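Local coordinates for oxidoreductase (Azotobacter vinelandii, PDB 7D5M), which binds NAD(H) through a Rossmann-fold domain and, as an inositol dehydrogenase homolog of the Gfo/Idh/MocA family, probably oxidises a sugar or polyol substrate, at the interface of chains A and B and the interface of chains A and C. Numbering follows the deposited sequence. Chains: chain A/B/C, Oxidoreductase.

Contact 1: the interface of chains A and B. Residues chain A 300-304; chain B 300-304.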
loop_
_atom_site.group_PDB
_atom_site.type_symbol
_atom_site.label_atom_id
_atom_site.label_comp_id
_atom_site.label_asym_id
_atom_site.label_seq_id
_atom_site.Cartn_x
_atom_site.Cartn_y
_atom_site.Cartn_z
ATOM N N PRO A 300 -15.738 -0.295 -7.682
ATOM C CA PRO A 300 -14.597 -0.449 -6.782
ATOM C C PRO A 300 -13.401 -1.025 -7.544
ATOM O O PRO A 300 -13.590 -1.939 -8.341
ATOM C CB PRO A 300 -15.102 -1.447 -5.726
ATOM C CG PRO A 300 -16.599 -1.258 -5.757
ATOM C CD PRO A 300 -16.896 -1.082 -7.231
ATOM N N VAL A 301 -12.205 -0.503 -7.279
ATOM C CA VAL A 301 -10.959 -1.108 -7.815
ATOM C C VAL A 301 -10.890 -2.548 -7.299
ATOM O O VAL A 301 -11.427 -2.842 -6.203
ATOM C CB VAL A 301 -9.694 -0.295 -7.471
ATOM C CG1 VAL A 301 -9.746 1.096 -8.084
ATOM C CG2 VAL A 301 -9.435 -0.228 -5.980
ATOM N N GLN A 302 -10.256 -3.417 -8.078
ATOM C CA GLN A 302 -10.058 -4.835 -7.741
ATOM C C GLN A 302 -8.567 -5.143 -7.829
ATOM O O GLN A 302 -7.833 -4.443 -8.562
ATOM C CB GLN A 302 -10.843 -5.739 -8.690
ATOM C CG GLN A 302 -12.357 -5.611 -8.553
ATOM C CD GLN A 302 -13.084 -6.478 -9.556
ATOM O OE1 GLN A 302 -13.344 -7.658 -9.317
ATOM N NE2 GLN A 302 -13.403 -5.899 -10.705
ATOM N N VAL A 303 -8.159 -6.176 -7.110
ATOM C CA VAL A 303 -6.803 -6.764 -7.255
ATOM C C VAL A 303 -6.984 -8.237 -7.615
ATOM O O VAL A 303 -7.640 -8.963 -6.861
ATOM C CB VAL A 303 -5.974 -6.572 -5.976
ATOM C CG1 VAL A 303 -4.653 -7.314 -6.060
ATOM C CG2 VAL A 303 -5.731 -5.101 -5.686
ATOM N N LEU A 304 -6.431 -8.649 -8.748
ATOM C CA LEU A 304 -6.461 -10.066 -9.169
ATOM C C LEU A 304 -5.197 -10.727 -8.626
ATOM O O LEU A 304 -4.119 -10.123 -8.752
ATOM C CB LEU A 304 -6.506 -10.168 -10.692
ATOM C CG LEU A 304 -7.537 -9.299 -11.400
ATOM C CD1 LEU A 304 -7.602 -9.660 -12.873
ATOM C CD2 LEU A 304 -8.909 -9.428 -10.777
ATOM N N PRO B 300 -11.806 -11.273 -6.351
ATOM C CA PRO B 300 -10.809 -10.221 -6.162
ATOM C C PRO B 300 -11.217 -9.315 -4.998
ATOM O O PRO B 300 -12.391 -8.973 -4.896
ATOM C CB PRO B 300 -10.841 -9.449 -7.492
ATOM C CG PRO B 300 -11.340 -10.477 -8.478
ATOM C CD PRO B 300 -12.400 -11.223 -7.695
ATOM N N VAL B 301 -10.253 -8.929 -4.164
ATOM C CA VAL B 301 -10.498 -7.904 -3.117
ATOM C C VAL B 301 -10.947 -6.624 -3.827
ATOM O O VAL B 301 -10.552 -6.389 -4.996
ATOM C CB VAL B 301 -9.282 -7.675 -2.197
ATOM C CG1 VAL B 301 -8.923 -8.937 -1.428
ATOM C CG2 VAL B 301 -8.083 -7.129 -2.945
ATOM N N GLN B 302 -11.759 -5.830 -3.139
ATOM C CA GLN B 302 -12.272 -4.544 -3.636
ATOM C C GLN B 302 -11.929 -3.465 -2.614
ATOM O O GLN B 302 -11.751 -3.783 -1.416
ATOM C CB GLN B 302 -13.783 -4.604 -3.857
ATOM C CG GLN B 302 -14.205 -5.545 -4.980
ATOM C CD GLN B 302 -15.709 -5.615 -5.114
ATOM O OE1 GLN B 302 -16.332 -4.806 -5.803
ATOM N NE2 GLN B 302 -16.311 -6.581 -4.435
ATOM N N VAL B 303 -11.863 -2.233 -3.090
ATOM C CA VAL B 303 -11.778 -1.040 -2.211
ATOM C C VAL B 303 -12.965 -0.142 -2.550
ATOM O O VAL B 303 -13.112 0.247 -3.713
ATOM C CB VAL B 303 -10.432 -0.319 -2.382
ATOM C CG1 VAL B 303 -10.406 0.989 -1.613
ATOM C CG2 VAL B 303 -9.270 -1.199 -1.956
ATOM N N LEU B 304 -13.792 0.155 -1.556
ATOM C CA LEU B 304 -14.932 1.081 -1.731
ATOM C C LEU B 304 -14.437 2.481 -1.378
ATOM O O LEU B 304 -13.750 2.618 -0.352
ATOM C CB LEU B 304 -16.091 0.677 -0.820
ATOM C CG LEU B 304 -16.489 -0.792 -0.842
ATOM C CD1 LEU B 304 -17.772 -0.997 -0.055
ATOM C CD2 LEU B 304 -16.662 -1.311 -2.251
HETATM O O HOH W 1 -12.112 1.899 -5.595
HETATM O O HOH W 2 -7.617 -10.185 -4.457
HETATM O O HOH W 3 -15.389 -4.061 -8.481
#

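Contact 2: the interface of chains A and C. Residues chain A 227, 229, 247, 383-384, 386; chain C 227, 229, 247, 384, 386.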
loop_
_atom_site.group_PDB
_atom_site.type_symbol
_atom_site.label_atom_id
_atom_site.label_comp_id
_atom_site.label_asym_id
_atom_site.label_seq_id
_atom_site.Cartn_x
_atom_site.Cartn_y
_atom_site.Cartn_z
ATOM N N MET A 227 8.529 9.621 -30.632
ATOM C CA MET A 227 9.607 10.581 -30.335
ATOM C C MET A 227 10.284 10.139 -29.043
ATOM O O MET A 227 9.628 9.496 -28.182
ATOM C CB MET A 227 9.075 12.006 -30.201
ATOM C CG MET A 227 7.855 12.103 -29.332
ATOM S SD MET A 227 7.689 13.766 -28.684
ATOM C CE MET A 227 9.227 13.883 -27.763
ATOM N N SER A 229 13.145 11.706 -26.119
ATOM C CA SER A 229 14.046 12.681 -25.482
ATOM C C SER A 229 14.861 11.936 -24.422
ATOM O O SER A 229 14.249 11.309 -23.540
ATOM C CB SER A 229 13.244 13.820 -24.927
ATOM O OG SER A 229 13.971 14.480 -23.920
ATOM N N LEU A 247 7.539 8.758 -26.311
ATOM C CA LEU A 247 6.101 8.933 -26.581
ATOM C C LEU A 247 5.794 8.325 -27.951
ATOM O O LEU A 247 6.557 8.572 -28.929
ATOM C CB LEU A 247 5.752 10.420 -26.508
ATOM C CG LEU A 247 4.264 10.738 -26.606
ATOM C CD1 LEU A 247 3.493 10.160 -25.428
ATOM C CD2 LEU A 247 4.052 12.240 -26.680
ATOM N N GLY A 383 17.013 15.637 -31.679
ATOM C CA GLY A 383 16.474 16.582 -30.680
ATOM C C GLY A 383 15.046 16.251 -30.265
ATOM O O GLY A 383 14.295 17.194 -29.946
ATOM N N GLY A 384 14.667 14.966 -30.282
ATOM C CA GLY A 384 13.381 14.468 -29.748
ATOM C C GLY A 384 12.194 14.805 -30.635
ATOM O O GLY A 384 11.165 15.239 -30.109
ATOM N N TRP A 386 9.311 13.693 -33.802
ATOM C CA TRP A 386 8.525 12.530 -34.281
ATOM C C TRP A 386 9.255 11.882 -35.458
ATOM O O TRP A 386 9.677 12.616 -36.378
ATOM C CB TRP A 386 7.107 12.933 -34.670
ATOM C CG TRP A 386 6.270 13.326 -33.495
ATOM C CD1 TRP A 386 5.994 14.590 -33.068
ATOM C CD2 TRP A 386 5.633 12.435 -32.564
ATOM N NE1 TRP A 386 5.213 14.550 -31.944
ATOM C CE2 TRP A 386 4.974 13.241 -31.612
ATOM C CE3 TRP A 386 5.551 11.045 -32.447
ATOM C CZ2 TRP A 386 4.231 12.697 -30.563
ATOM C CZ3 TRP A 386 4.824 10.508 -31.407
ATOM C CH2 TRP A 386 4.170 11.323 -30.483
ATOM N N MET C 227 7.152 20.601 -25.061
ATOM C CA MET C 227 6.291 20.058 -26.126
ATOM C C MET C 227 5.064 19.441 -25.465
ATOM O O MET C 227 5.149 18.982 -24.295
ATOM C CB MET C 227 7.024 19.020 -26.972
ATOM C CG MET C 227 7.768 18.007 -26.152
ATOM S SD MET C 227 8.018 16.508 -27.103
ATOM C CE MET C 227 6.307 16.056 -27.406
ATOM N N SER C 229 1.683 16.872 -26.543
ATOM C CA SER C 229 0.842 16.013 -27.393
ATOM C C SER C 229 -0.480 15.781 -26.655
ATOM O O SER C 229 -0.439 15.307 -25.506
ATOM C CB SER C 229 1.577 14.745 -27.711
ATOM O OG SER C 229 0.668 13.734 -28.071
ATOM N N LEU C 247 6.065 17.460 -22.003
ATOM C CA LEU C 247 7.486 17.254 -21.675
ATOM C C LEU C 247 8.185 18.616 -21.694
ATOM O O LEU C 247 7.966 19.417 -22.647
ATOM C CB LEU C 247 8.096 16.269 -22.673
ATOM C CG LEU C 247 9.523 15.835 -22.360
ATOM C CD1 LEU C 247 9.593 15.062 -21.050
ATOM C CD2 LEU C 247 10.075 14.988 -23.494
ATOM N N GLY C 384 2.768 18.637 -31.640
ATOM C CA GLY C 384 3.577 18.214 -30.476
ATOM C C GLY C 384 5.065 18.458 -30.660
ATOM O O GLY C 384 5.856 17.566 -30.341
ATOM N N TRP C 386 8.666 20.954 -30.043
ATOM C CA TRP C 386 9.299 21.822 -29.020
ATOM C C TRP C 386 8.992 23.285 -29.345
ATOM O O TRP C 386 9.159 23.686 -30.516
ATOM C CB TRP C 386 10.802 21.584 -28.935
ATOM C CG TRP C 386 11.148 20.245 -28.367
ATOM C CD1 TRP C 386 11.499 19.124 -29.058
ATOM C CD2 TRP C 386 11.132 19.876 -26.978
ATOM N NE1 TRP C 386 11.720 18.085 -28.193
ATOM C CE2 TRP C 386 11.504 18.517 -26.910
ATOM C CE3 TRP C 386 10.847 20.560 -25.792
ATOM C CZ2 TRP C 386 11.611 17.834 -25.697
ATOM C CZ3 TRP C 386 10.945 19.883 -24.596
ATOM C CH2 TRP C 386 11.326 18.542 -24.551
#

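Contact 1: the interface of chains A and B
Two copies of one edge strand meet here in an antiparallel intersubunit beta bridge, a two-fold symmetric interface that joins chains A and B within the deposited tetramer. The register places A:Gln302 opposite its own twin, so that A:Val301 pairs with B:Val303 and A:Val303 with B:Val301. Two backbone hydrogen bonds close the ladder: the amide N of A:Val303 donates to the carbonyl O of B:Val301 at 3.2 Å, and the reverse bond is its twin. Each donor lies in the plane of the carbonyl it addresses, with a C=O...N angle of 150°. The ladder is then continued by water. Water 2 lies 2.9 Å from the amide N of B:Val301, nearly in line with its N-H (177° at the hydrogen), and also meets O of A:Val303, while water 1 does the same at the other end. On one side of the ribbon the valines lie alongside each other, CG2 of A:Val301 resting 3.7 Å from CB of B:Val303; that methyl is wedged between its own backbone N and carbonyl carbon. The opposite side carries proline, glutamine and leucine. A:Gln302, with CG anti to its carbonyl carbon and an extended chain, runs parallel to B:Gln302, their CG atoms 4.0 Å apart and their amide planes turned by 56°. Its OE1 reaches the ring of B:Pro300, 3.6 Å from CG, and the same ring carbon takes the CD2 methyl of A:Leu304 at 3.5 Å. The proline is thus flanked by a polar and an apolar neighbour. Water 3 links the amide oxygen OE1 of B:Gln302 to the carbonyl O of A:Pro300, which probably helps fix the rotation of that amide. Strand 301-305, which follows strand 291-296 in the chain, belongs to the C-terminal alpha/beta region of the family and lets one subunit extend its sheet into the next.

Contact 2: the interface of chains A and C
The indole of A:Trp386 has one face occupied from within its own chain: CG of A:Met227 stands over the centre of the ring system, 3.7 Å above its plane. The indole uses its NE1-H across the interface, toward the carbonyl O of C:Gly384, which lies out of the ring plane on the methionine's side; this is a weak hydrogen bond of 3.5 Å with a bent angle of 138° at the hydrogen. C:Trp386 repeats both arrangements, its face under C:Met227 and its NE1 turned toward the A:Gly383-A:Gly384 loop. The tryptophan side chain leaves with CG anti to the carbonyl carbon and the ring turned roughly across the chain (chi2 99°), which presents a face to the methionine and the N-H to the partner's loop.

Between the two indoles the methionines reach toward each other tip to tip across the two-fold axis. Each has CG opposite its alpha hydrogen (chi1 47°), then bends at chi3, so that the thioether and methyl ends of the two chains lie alongside each other in the middle of the patch, running in nearly opposite directions. The modelled approach of sulfur to methyl is too short to be read literally. An alanine at A:Met227 would probably weaken the pairing, because it removes both the thioether end that meets C:Met227 and the CG that lies over the indole of A:Trp386. Flanking the methionine pair, serine and leucine from neighbouring strands 223-231 and 243-250 form smaller apolar contacts, in which one methyl branch of the leucine does the touching. A:Leu247, with CG anti to its backbone N, places CD2 3.7 Å from CB of C:Ser229 and 4.0 Å from its hydroxyl OG.

About 36 Å separates the centres of contact 1 and contact 2, and they have no residue in common. Chain A takes part in both, using strand 301-305 toward chain B and strands 223-231 and 243-250, with the loop around residues 383-386, toward chain C. Each contact is part of a two-fold symmetric interface, but the chemistry differs: contact 1 pairs backbone edges, whereas contact 2 depends mainly on side chains projecting from its strands. Two dyads on one subunit could build a closed tetramer if they intersect at right angles, in keeping with the four deposited copies, although the coordinates alone do not establish its state in solution.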